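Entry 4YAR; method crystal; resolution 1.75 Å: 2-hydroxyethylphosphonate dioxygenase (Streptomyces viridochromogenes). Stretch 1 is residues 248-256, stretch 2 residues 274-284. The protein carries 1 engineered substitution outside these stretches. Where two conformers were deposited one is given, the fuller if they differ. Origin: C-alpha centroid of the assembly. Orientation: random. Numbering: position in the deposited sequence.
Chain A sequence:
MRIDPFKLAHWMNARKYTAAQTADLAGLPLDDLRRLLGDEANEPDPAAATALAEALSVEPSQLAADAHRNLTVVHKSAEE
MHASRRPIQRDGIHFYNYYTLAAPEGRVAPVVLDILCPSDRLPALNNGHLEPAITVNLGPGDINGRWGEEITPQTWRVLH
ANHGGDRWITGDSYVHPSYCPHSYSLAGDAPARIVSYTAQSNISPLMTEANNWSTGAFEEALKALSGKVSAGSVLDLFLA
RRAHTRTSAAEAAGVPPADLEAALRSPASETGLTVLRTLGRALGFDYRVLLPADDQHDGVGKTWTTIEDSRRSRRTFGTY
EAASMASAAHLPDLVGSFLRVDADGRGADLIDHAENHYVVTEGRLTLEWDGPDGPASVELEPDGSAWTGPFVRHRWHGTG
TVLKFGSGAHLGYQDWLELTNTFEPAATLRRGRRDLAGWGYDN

Stretch 1 (248-256) SAAEAAGVP
Stretch 2 274-284: TVLRTLGRALG

The end of one helix meets the side of another almost at a right angle, and no hydrogen bond crosses the contact: it is van der Waals packing, mainly of apolar side chains. Helix 248-253 and helix 274-283, each entering its stretch already helical (phi/psi near -65/-40), cross at 88°, their axes approaching to 9.0 Å, and together the stretches bury 372 Å². Ala-249, Val-275 and Leu-279 are buried. The backbones come nearest at Ala-253 (-93/-5) and Ala-282, whose CA atoms lie 5.3 Å apart. Both residues point their CB toward the other stretch, so the CB atoms meet at 3.8 Å; the short methyls permit this close approach.

Around this point the leucines of the second helix reach inward. Leu-283 (chi1 m, chi2 -134°) leaves its backbone sideways but brings CD1 to 3.9 Å from CB of Ala-249 and CD2 to 3.9 Å from CB of Ala-252, giving one methyl to each of two alanines. Leu-279, with chi1 at -117° and chi2 p, likewise starts sideways and places CD1 3.8 Å from Ala-253 CB and 4.1 Å from Val-255 CG2.

The first helix ends in a Schellman motif. Gly-254 adopts phi/psi 73/29, a positive phi that favours glycine, and Val-255 N bonds to Ala-250 O at 2.9 Å, while the bond from Gly-254 N to Glu-251 O is weak at 3.3 Å. Val-255 (-111/129) points its CB toward the second helix, and chi1 t places CG1 4.0 Å from CG1 of Val-275, also t, and CG2 4.0 Å from CG2 of Thr-278. Thr-278 suits this place because its two branches differ: in rotamer m, OG1 donates to Thr-274 O one turn back (2.8 Å), leaving CG2 to pack 3.6 Å from Ala-253 O. The i to i-4 bonds run on to Gly-284 N, though Leu-283 relaxes to -99/-10. At Gly-284 (87/44) a CB would jam against Leu-283 O, which calls for glycine.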

ATOM      1  N   SER A 248      16.227 -35.084   9.381  1.00 19.63           N
ATOM      2  CA  SER A 248      16.803 -35.202   8.092  1.00 21.65           C
ATOM      3  C   SER A 248      17.319 -33.849   7.598  1.00 20.71           C
ATOM      4  O   SER A 248      18.276 -33.826   6.865  1.00 23.02           O
ATOM      5  CB  SER A 248      15.802 -35.798   7.076  1.00 24.23           C
ATOM      6  OG  SER A 248      14.672 -34.976   6.985  1.00 23.34           O
ATOM      7  N   ALA A 249      16.649 -32.747   7.957  1.00 22.50           N
ATOM      8  CA  ALA A 249      17.072 -31.400   7.487  1.00 20.14           C
ATOM      9  C   ALA A 249      18.427 -31.027   8.092  1.00 20.59           C
ATOM     10  O   ALA A 249      19.357 -30.557   7.380  1.00 23.65           O
ATOM     11  CB  ALA A 249      16.021 -30.378   7.886  1.00 22.37           C
ATOM     12  N   ALA A 250      18.544 -31.249   9.383  1.00 20.77           N
ATOM     13  CA  ALA A 250      19.812 -30.939  10.083  1.00 23.96           C
ATOM     14  C   ALA A 250      20.983 -31.754   9.522  1.00 22.79           C
ATOM     15  O   ALA A 250      22.019 -31.204   9.089  1.00 25.86           O
ATOM     16  CB  ALA A 250      19.619 -31.074  11.565  1.00 25.33           C
ATOM     17  N   GLU A 251      20.791 -33.045   9.376  1.00 25.01           N
ATOM     18  CA  GLU A 251      21.724 -33.856   8.575  1.00 28.64           C
ATOM     19  C   GLU A 251      22.110 -33.384   7.162  1.00 27.48           C
ATOM     20  O   GLU A 251      23.264 -33.423   6.808  1.00 31.77           O
ATOM     21  CB  GLU A 251      21.124 -35.230   8.413  1.00 32.51           C
ATOM     22  CG  GLU A 251      21.346 -36.066   9.622  1.00 42.09           C
ATOM     23  CD  GLU A 251      22.054 -37.352   9.261  1.00 49.70           C
ATOM     24  OE1 GLU A 251      22.679 -37.412   8.165  1.00 57.16           O
ATOM     25  OE2 GLU A 251      21.993 -38.282  10.082  1.00 55.08           O
ATOM     26  N   ALA A 252      21.138 -32.998   6.332  1.00 25.01           N
ATOM     27  CA  ALA A 252      21.423 -32.522   5.017  1.00 27.45           C
ATOM     28  C   ALA A 252      22.256 -31.268   5.079  1.00 26.99           C
ATOM     29  O   ALA A 252      23.036 -31.018   4.162  1.00 29.86           O
ATOM     30  CB  ALA A 252      20.130 -32.228   4.243  1.00 27.45           C
ATOM     31  N   ALA A 253      22.075 -30.464   6.106  1.00 23.62           N
ATOM     32  CA  ALA A 253      22.782 -29.171   6.138  1.00 24.87           C
ATOM     33  C   ALA A 253      24.123 -29.230   6.870  1.00 29.34           C
ATOM     34  O   ALA A 253      24.879 -28.239   6.890  1.00 28.66           O
ATOM     35  CB  ALA A 253      21.903 -28.138   6.804  1.00 26.38           C
ATOM     36  N   GLY A 254      24.415 -30.382   7.459  1.00 31.71           N
ATOM     37  CA  GLY A 254      25.596 -30.552   8.335  1.00 29.30           C
ATOM     38  C   GLY A 254      25.505 -29.892   9.688  1.00 31.05           C
ATOM     39  O   GLY A 254      26.543 -29.589  10.256  1.00 34.78           O
ATOM     40  N   VAL A 255      24.298 -29.737  10.250  1.00 24.99           N
ATOM     41  CA  VAL A 255      24.050 -28.983  11.473  1.00 26.36           C
ATOM     42  C   VAL A 255      23.658 -29.884  12.572  1.00 28.84           C
ATOM     43  O   VAL A 255      22.751 -30.715  12.391  1.00 28.00           O
ATOM     44  CB  VAL A 255      22.947 -27.904  11.258  1.00 27.27           C
ATOM     45  CG1 VAL A 255      22.435 -27.293  12.573  1.00 27.64           C
ATOM     46  CG2 VAL A 255      23.455 -26.839  10.303  1.00 25.60           C
ATOM     47  N   PRO A 256      24.329 -29.753  13.744  1.00 29.84           N
ATOM     48  CA  PRO A 256      23.922 -30.575  14.852  1.00 29.27           C
ATOM     49  C   PRO A 256      22.547 -30.275  15.340  1.00 30.10           C
ATOM     50  O   PRO A 256      22.140 -29.118  15.427  1.00 27.08           O
ATOM     51  CB  PRO A 256      24.978 -30.273  15.967  1.00 31.79           C
ATOM     52  CG  PRO A 256      26.141 -29.722  15.240  1.00 33.22           C
ATOM     53  CD  PRO A 256      25.566 -28.998  14.054  1.00 32.89           C
ATOM     54  N   THR A 274      23.169 -17.785  11.476  1.00 24.54           N
ATOM     55  CA  THR A 274      24.056 -18.658  10.681  1.00 29.34           C
ATOM     56  C   THR A 274      23.537 -20.079  10.453  1.00 23.39           C
ATOM     57  O   THR A 274      23.683 -20.601   9.327  1.00 22.22           O
ATOM     58  CB  THR A 274      25.457 -18.773  11.284  1.00 36.36           C
ATOM     59  OG1 THR A 274      25.355 -19.479  12.525  1.00 45.09           O
ATOM     60  CG2 THR A 274      26.018 -17.376  11.494  1.00 36.84           C
ATOM     61  N   VAL A 275      22.893 -20.653  11.479  1.00 23.02           N
ATOM     62  CA  VAL A 275      22.275 -21.984  11.386  1.00 22.21           C
ATOM     63  C   VAL A 275      21.116 -21.930  10.345  1.00 21.44           C
ATOM     64  O   VAL A 275      21.014 -22.780   9.483  1.00 21.88           O
ATOM     65  CB  VAL A 275      21.711 -22.465  12.736  1.00 21.60           C
ATOM     66  CG1 VAL A 275      20.799 -23.664  12.603  1.00 21.16           C
ATOM     67  CG2 VAL A 275      22.840 -22.833  13.714  1.00 23.24           C
ATOM     68  N   LEU A 276      20.236 -20.940  10.480  1.00 20.71           N
ATOM     69  CA  LEU A 276      19.080 -20.862   9.580  1.00 20.89           C
ATOM     70  C   LEU A 276      19.477 -20.615   8.132  1.00 20.94           C
ATOM     71  O   LEU A 276      18.861 -21.155   7.226  1.00 21.99           O
ATOM     72  CB  LEU A 276      18.073 -19.864  10.072  1.00 23.00           C
ATOM     73  CG  LEU A 276      17.520 -20.234  11.450  1.00 20.90           C
ATOM     74  CD1 LEU A 276      16.620 -19.126  11.930  1.00 22.02           C
ATOM     75  CD2 LEU A 276      16.741 -21.569  11.474  1.00 22.44           C
ATOM     76  N   ARG A 277      20.532 -19.841   7.947  0.50 20.19           N
ATOM     77  CA  ARG A 277      21.037 -19.566   6.632  0.50 19.51           C
ATOM     78  C   ARG A 277      21.636 -20.815   6.006  0.50 19.63           C
ATOM     79  O   ARG A 277      21.431 -21.061   4.837  0.50 19.38           O
ATOM     80  CB  ARG A 277      22.069 -18.471   6.631  0.50 19.36           C
ATOM     81  CG  ARG A 277      22.369 -18.002   5.209  0.50 19.58           C
ATOM     82  CD  ARG A 277      22.841 -16.560   5.226  0.50 20.36           C
ATOM     83  NE  ARG A 277      22.904 -15.997   3.891  0.50 21.05           N
ATOM     84  CZ  ARG A 277      23.730 -15.008   3.539  0.50 21.29           C
ATOM     85  NH1 ARG A 277      24.575 -14.450   4.427  0.50 19.11           N
ATOM     86  NH2 ARG A 277      23.720 -14.591   2.279  0.50 22.81           N
ATOM     87  N   THR A 278      22.366 -21.580   6.799  1.00 20.46           N
ATOM     88  CA  THR A 278      22.995 -22.802   6.343  1.00 21.80           C
ATOM     89  C   THR A 278      21.897 -23.837   5.969  1.00 21.13           C
ATOM     90  O   THR A 278      21.978 -24.499   4.921  1.00 23.27           O
ATOM     91  CB  THR A 278      23.835 -23.386   7.446  1.00 23.62           C
ATOM     92  OG1 THR A 278      24.920 -22.494   7.725  1.00 24.68           O
ATOM     93  CG2 THR A 278      24.335 -24.712   6.990  1.00 24.44           C
ATOM     94  N   LEU A 279      20.862 -23.916   6.810  1.00 22.06           N
ATOM     95  CA  LEU A 279      19.712 -24.749   6.464  1.00 21.79           C
ATOM     96  C   LEU A 279      18.997 -24.303   5.195  1.00 20.30           C
ATOM     97  O   LEU A 279      18.662 -25.124   4.314  1.00 20.18           O
ATOM     98  CB  LEU A 279      18.689 -24.750   7.596  1.00 27.67           C
ATOM     99  CG  LEU A 279      18.419 -26.085   8.247  1.00 34.74           C
ATOM    100  CD1 LEU A 279      19.527 -26.401   9.234  1.00 38.78           C
ATOM    101  CD2 LEU A 279      17.104 -25.994   8.985  1.00 33.78           C
ATOM    102  N   GLY A 280      18.785 -22.988   5.062  1.00 17.50           N
ATOM    103  CA  GLY A 280      18.129 -22.486   3.843  1.00 17.64           C
ATOM    104  C   GLY A 280      18.894 -22.765   2.583  1.00 16.06           C
ATOM    105  O   GLY A 280      18.298 -23.057   1.529  1.00 17.83           O
ATOM    106  N   ARG A 281      20.192 -22.592   2.637  1.00 19.97           N
ATOM    107  CA  ARG A 281      21.063 -22.883   1.456  1.00 23.27           C
ATOM    108  C   ARG A 281      20.915 -24.335   1.073  1.00 23.78           C
ATOM    109  O   ARG A 281      20.793 -24.673  -0.109  1.00 23.01           O
ATOM    110  CB  ARG A 281      22.585 -22.680   1.757  1.00 29.22           C
ATOM    111  CG  ARG A 281      23.051 -21.240   1.813  1.00 41.85           C
ATOM    112  CD  ARG A 281      24.580 -21.118   1.649  1.00 51.69           C
ATOM    113  NE  ARG A 281      25.048 -19.804   2.102  1.00 56.85           N
ATOM    114  CZ  ARG A 281      25.432 -19.488   3.343  1.00 59.85           C
ATOM    115  NH1 ARG A 281      25.447 -20.387   4.327  1.00 58.21           N
ATOM    116  NH2 ARG A 281      25.821 -18.240   3.598  1.00 62.77           N
ATOM    117  N   ALA A 282      20.925 -25.211   2.082  1.00 23.73           N
ATOM    118  CA  ALA A 282      20.939 -26.651   1.826  1.00 22.51           C
ATOM    119  C   ALA A 282      19.631 -27.167   1.296  1.00 22.97           C
ATOM    120  O   ALA A 282      19.640 -28.064   0.463  1.00 21.06           O
ATOM    121  CB  ALA A 282      21.297 -27.406   3.080  1.00 22.82           C
ATOM    122  N   LEU A 283      18.523 -26.650   1.816  1.00 21.61           N
ATOM    123  CA  LEU A 283      17.143 -27.104   1.483  1.00 24.89           C
ATOM    124  C   LEU A 283      16.372 -26.289   0.467  1.00 23.78           C
ATOM    125  O   LEU A 283      15.291 -26.702  -0.032  1.00 21.83           O
ATOM    126  CB  LEU A 283      16.330 -27.169   2.772  1.00 26.52           C
ATOM    127  CG  LEU A 283      16.754 -28.195   3.843  1.00 32.65           C
ATOM    128  CD1 LEU A 283      15.464 -28.882   4.294  1.00 36.36           C
ATOM    129  CD2 LEU A 283      17.685 -29.288   3.370  1.00 32.65           C
ATOM    130  N   GLY A 284      16.919 -25.123   0.116  1.00 21.99           N
ATOM    131  CA  GLY A 284      16.306 -24.325  -0.936  1.00 20.59           C
ATOM    132  C   GLY A 284      15.210 -23.392  -0.423  1.00 18.50           C
ATOM    133  O   GLY A 284      14.140 -23.301  -1.042  1.00 18.33           O
TER